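3-oxosteroid 1-dehydrogenase (Sterolibacterium denitrificans, PDB 7P18) probably catalyses the FAD-dependent 1,2-dehydrogenation of 3-oxosteroids, yielding 3-oxo-Delta(1)-steroids and passing the electrons to an acceptor. Local coordinates at residues Asn444-Lys458 against Val472-Pro484. Sequence-based numbering, arbitrary orientation. Where two conformers were deposited one is given.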
# COMPACT_ATOMS: atom_id res chain seq x y z
N ASN A 444 14.23 -19.27 -19.99
CA ASN A 444 12.81 -18.88 -19.87
C ASN A 444 12.00 -19.68 -20.90
O ASN A 444 10.92 -20.21 -20.57
CB ASN A 444 12.61 -17.39 -20.12
CG ASN A 444 11.16 -16.99 -20.21
OD1 ASN A 444 10.53 -16.78 -19.18
ND2 ASN A 444 10.63 -16.89 -21.43
N ASN A 445 12.50 -19.71 -22.14
CA ASN A 445 11.77 -20.34 -23.27
C ASN A 445 11.61 -21.84 -22.98
O ASN A 445 10.52 -22.37 -23.24
CB ASN A 445 12.45 -19.95 -24.59
CG ASN A 445 12.25 -18.48 -24.91
OD1 ASN A 445 11.52 -17.78 -24.19
ND2 ASN A 445 12.92 -17.98 -25.94
N GLN A 446 12.64 -22.48 -22.42
CA GLN A 446 12.56 -23.91 -22.00
C GLN A 446 11.53 -24.05 -20.88
O GLN A 446 10.70 -24.98 -20.96
CB GLN A 446 13.88 -24.44 -21.49
CG GLN A 446 15.03 -24.43 -22.49
CD GLN A 446 16.27 -24.92 -21.78
OE1 GLN A 446 16.18 -25.62 -20.78
NE2 GLN A 446 17.45 -24.55 -22.29
N TYR A 447 11.57 -23.16 -19.87
CA TYR A 447 10.65 -23.21 -18.72
C TYR A 447 9.20 -23.08 -19.20
O TYR A 447 8.29 -23.80 -18.69
CB TYR A 447 10.99 -22.13 -17.69
CG TYR A 447 12.36 -22.21 -17.07
CD1 TYR A 447 13.08 -23.40 -17.05
CD2 TYR A 447 12.91 -21.10 -16.43
CE1 TYR A 447 14.34 -23.47 -16.46
CE2 TYR A 447 14.17 -21.16 -15.85
CZ TYR A 447 14.88 -22.34 -15.86
OH TYR A 447 16.11 -22.40 -15.27
N ALA A 448 8.95 -22.15 -20.13
CA ALA A 448 7.59 -21.84 -20.61
C ALA A 448 7.00 -23.08 -21.32
O ALA A 448 5.76 -23.31 -21.19
CB ALA A 448 7.58 -20.63 -21.50
N GLN A 449 7.85 -23.88 -21.97
CA GLN A 449 7.41 -25.05 -22.76
C GLN A 449 6.75 -26.09 -21.82
O GLN A 449 5.61 -26.46 -22.10
CB GLN A 449 8.56 -25.65 -23.57
CG GLN A 449 8.18 -26.95 -24.26
CD GLN A 449 9.33 -27.67 -24.92
OE1 GLN A 449 10.03 -27.13 -25.78
NE2 GLN A 449 9.52 -28.93 -24.55
N ASP A 450 7.40 -26.52 -20.74
CA ASP A 450 6.77 -27.52 -19.84
C ASP A 450 6.20 -26.87 -18.57
O ASP A 450 5.78 -27.63 -17.71
CB ASP A 450 7.74 -28.66 -19.52
CG ASP A 450 8.91 -28.20 -18.69
OD1 ASP A 450 9.14 -26.99 -18.64
OD2 ASP A 450 9.54 -29.05 -18.08
N GLY A 451 6.17 -25.52 -18.47
CA GLY A 451 5.48 -24.76 -17.41
C GLY A 451 6.17 -24.80 -16.05
O GLY A 451 5.48 -24.57 -15.03
N LYS A 452 7.47 -25.09 -16.00
CA LYS A 452 8.23 -25.17 -14.73
C LYS A 452 9.46 -24.25 -14.79
O LYS A 452 10.39 -24.49 -15.59
CB LYS A 452 8.62 -26.62 -14.41
CG LYS A 452 7.44 -27.58 -14.29
CD LYS A 452 6.58 -27.31 -13.07
CE LYS A 452 6.19 -28.57 -12.33
NZ LYS A 452 6.10 -28.30 -10.87
N ASP A 453 9.46 -23.22 -13.95
CA ASP A 453 10.62 -22.35 -13.71
C ASP A 453 11.52 -23.10 -12.74
O ASP A 453 11.20 -23.13 -11.52
CB ASP A 453 10.14 -20.98 -13.23
CG ASP A 453 11.24 -20.13 -12.62
OD1 ASP A 453 12.44 -20.49 -12.77
OD2 ASP A 453 10.89 -19.13 -11.95
N ARG A 454 12.59 -23.69 -13.25
CA ARG A 454 13.45 -24.61 -12.47
C ARG A 454 14.28 -23.85 -11.44
O ARG A 454 14.80 -24.51 -10.55
CB ARG A 454 14.38 -25.40 -13.39
CG ARG A 454 13.65 -26.32 -14.36
CD ARG A 454 12.91 -27.47 -13.69
NE ARG A 454 12.16 -28.25 -14.67
CZ ARG A 454 11.27 -29.20 -14.39
NH1 ARG A 454 10.98 -29.52 -13.14
NH2 ARG A 454 10.64 -29.82 -15.38
N GLU A 455 14.41 -22.52 -11.54
CA GLU A 455 15.25 -21.72 -10.61
C GLU A 455 14.40 -21.08 -9.51
O GLU A 455 14.78 -21.18 -8.35
CB GLU A 455 16.08 -20.71 -11.39
CG GLU A 455 17.20 -21.39 -12.17
CD GLU A 455 17.89 -20.48 -13.15
OE1 GLU A 455 18.67 -19.62 -12.69
OE2 GLU A 455 17.61 -20.59 -14.36
N PHE A 456 13.31 -20.40 -9.84
CA PHE A 456 12.52 -19.65 -8.82
C PHE A 456 11.03 -20.05 -8.78
O PHE A 456 10.29 -19.38 -8.03
CB PHE A 456 12.73 -18.16 -9.04
CG PHE A 456 14.18 -17.76 -8.96
CD1 PHE A 456 14.85 -17.80 -7.74
CD2 PHE A 456 14.89 -17.42 -10.10
CE1 PHE A 456 16.19 -17.48 -7.67
CE2 PHE A 456 16.24 -17.09 -10.03
CZ PHE A 456 16.88 -17.10 -8.81
N ASP A 457 10.61 -21.07 -9.53
CA ASP A 457 9.25 -21.64 -9.47
C ASP A 457 8.16 -20.58 -9.68
O ASP A 457 7.06 -20.71 -9.07
CB ASP A 457 9.05 -22.43 -8.17
CG ASP A 457 7.87 -23.40 -8.23
OD1 ASP A 457 7.62 -23.96 -9.34
OD2 ASP A 457 7.19 -23.56 -7.20
N LYS A 458 8.36 -19.60 -10.58
CA LYS A 458 7.27 -18.64 -10.92
C LYS A 458 6.02 -19.44 -11.35
O LYS A 458 6.18 -20.41 -12.14
CB LYS A 458 7.64 -17.68 -12.03
CG LYS A 458 6.64 -16.57 -12.22
CD LYS A 458 6.92 -15.71 -13.44
CE LYS A 458 5.95 -14.57 -13.52
NZ LYS A 458 5.95 -13.90 -14.84
N VAL A 472 -3.02 -18.87 -20.76
CA VAL A 472 -1.66 -19.38 -21.06
C VAL A 472 -1.43 -20.63 -20.23
O VAL A 472 -1.66 -20.61 -18.98
CB VAL A 472 -0.60 -18.27 -20.84
CG1 VAL A 472 0.79 -18.81 -20.91
CG2 VAL A 472 -0.81 -17.11 -21.80
N LYS A 473 -1.01 -21.70 -20.91
CA LYS A 473 -0.87 -23.07 -20.36
C LYS A 473 0.48 -23.59 -20.82
O LYS A 473 0.97 -23.14 -21.84
CB LYS A 473 -2.07 -23.94 -20.75
CG LYS A 473 -3.40 -23.45 -20.19
CD LYS A 473 -4.62 -24.31 -20.44
CE LYS A 473 -5.85 -23.64 -19.85
NZ LYS A 473 -7.10 -24.39 -20.11
N PRO A 474 1.14 -24.52 -20.08
CA PRO A 474 0.60 -25.07 -18.83
C PRO A 474 0.63 -24.12 -17.61
O PRO A 474 -0.13 -24.33 -16.66
CB PRO A 474 1.51 -26.26 -18.50
CG PRO A 474 2.46 -26.39 -19.66
CD PRO A 474 2.44 -25.09 -20.43
N ASN A 475 1.50 -23.13 -17.62
CA ASN A 475 1.71 -22.18 -16.48
C ASN A 475 1.30 -20.78 -16.94
O ASN A 475 1.93 -20.22 -17.84
CB ASN A 475 3.16 -22.32 -16.03
CG ASN A 475 3.53 -21.50 -14.81
OD1 ASN A 475 3.01 -20.40 -14.61
ND2 ASN A 475 4.50 -22.02 -14.06
N PRO A 476 0.26 -20.16 -16.33
CA PRO A 476 -0.24 -18.86 -16.79
C PRO A 476 0.76 -17.72 -16.54
O PRO A 476 0.47 -16.62 -16.94
CB PRO A 476 -1.52 -18.62 -15.98
CG PRO A 476 -1.29 -19.42 -14.73
CD PRO A 476 -0.44 -20.61 -15.12
N CYS A 477 1.85 -18.01 -15.82
CA CYS A 477 2.90 -17.01 -15.49
C CYS A 477 4.10 -17.12 -16.43
O CYS A 477 5.04 -16.26 -16.29
CB CYS A 477 3.39 -17.21 -14.04
SG CYS A 477 2.09 -16.89 -12.82
N LEU A 478 4.18 -18.12 -17.32
CA LEU A 478 5.41 -18.34 -18.12
C LEU A 478 5.05 -18.37 -19.62
O LEU A 478 4.15 -19.15 -20.01
CB LEU A 478 6.09 -19.65 -17.73
CG LEU A 478 6.69 -19.71 -16.32
CD1 LEU A 478 7.21 -21.11 -16.05
CD2 LEU A 478 7.80 -18.68 -16.15
N ALA A 479 5.70 -17.54 -20.44
CA ALA A 479 5.58 -17.59 -21.93
C ALA A 479 6.93 -17.31 -22.55
O ALA A 479 7.81 -16.69 -21.93
CB ALA A 479 4.51 -16.63 -22.44
N PRO A 480 7.15 -17.76 -23.81
CA PRO A 480 8.38 -17.45 -24.52
C PRO A 480 8.65 -15.96 -24.74
O PRO A 480 7.72 -15.18 -24.86
CB PRO A 480 8.19 -18.10 -25.92
CG PRO A 480 7.13 -19.16 -25.72
CD PRO A 480 6.25 -18.63 -24.60
N ILE A 481 9.93 -15.62 -24.81
CA ILE A 481 10.43 -14.27 -25.19
C ILE A 481 11.19 -14.46 -26.51
O ILE A 481 12.24 -15.13 -26.49
CB ILE A 481 11.32 -13.70 -24.08
CG1 ILE A 481 10.53 -13.49 -22.78
CG2 ILE A 481 11.97 -12.41 -24.58
CD1 ILE A 481 11.42 -13.33 -21.55
N GLY A 482 10.62 -13.99 -27.62
CA GLY A 482 11.25 -14.21 -28.94
C GLY A 482 10.66 -13.42 -30.10
O GLY A 482 11.11 -13.67 -31.23
N LYS A 483 9.73 -12.50 -29.89
CA LYS A 483 9.17 -11.69 -30.99
C LYS A 483 9.60 -10.23 -30.82
O LYS A 483 9.13 -9.55 -29.90
CB LYS A 483 7.65 -11.82 -31.05
CG LYS A 483 6.90 -10.92 -32.03
CD LYS A 483 5.42 -11.21 -31.94
CE LYS A 483 4.47 -10.13 -32.42
NZ LYS A 483 4.61 -9.88 -33.87
N PRO A 484 10.46 -9.71 -31.73
CA PRO A 484 10.89 -8.32 -31.67
C PRO A 484 9.74 -7.35 -31.84
O PRO A 484 8.69 -7.70 -32.39
CB PRO A 484 11.89 -8.16 -32.83
CG PRO A 484 12.25 -9.56 -33.26
CD PRO A 484 11.12 -10.46 -32.81
O HOH W 1 7.85 -15.99 -18.73
O HOH W 2 3.56 -22.14 -19.50
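L478 buries the most surface here, pressed against the end of helix 434-450 and the loop that follows. Its CB lies against A448, and its CD1 reaches past the backbone of G451 to D453 N, 3.7 Å away. The other methyl, CD2, meets the stem of K458. In K458, CG is anti to the backbone N (chi1 -170°) and the chain beyond is extended, which carries it along C477 CB to the carbonyl. There NZ donates to C477 O at 2.9 Å, in the carbonyl plane. The ammonium also bonds to R341 O. N475 ND2 bridges two carbonyls of the loop after the helix: G451 O at 2.9 Å, met from above its carbonyl plane, and K458 O, met on a lone pair. N475 OD1 accepts from C477 N, an Asx turn. G451 has positive phi, and a side chain there would run into P474.

Beside L478, A448 CB sits 3.5 Å from A479 C. At the far end, N444 ND2 donates to A479 O and to N445 OD1. N445 pairs with the backbone of I481: OD1 accepts from I481 N at 2.8 Å and ND2 donates to I481 O at 3.0 Å. N444 ND2 and I481 N reach that OD1 from opposite faces of its plane. An alanine in place of N445 would probably leave I481 N and O without these mates and let the N444 amide turn more easily.

The contact is structural packing away from the flavin and steroid sites. It joins the irregular chain leading to strand 486-502 to the C-terminal end of helix 434-450 and the loop after it, through asparagine and lysine side chains bonded to backbone.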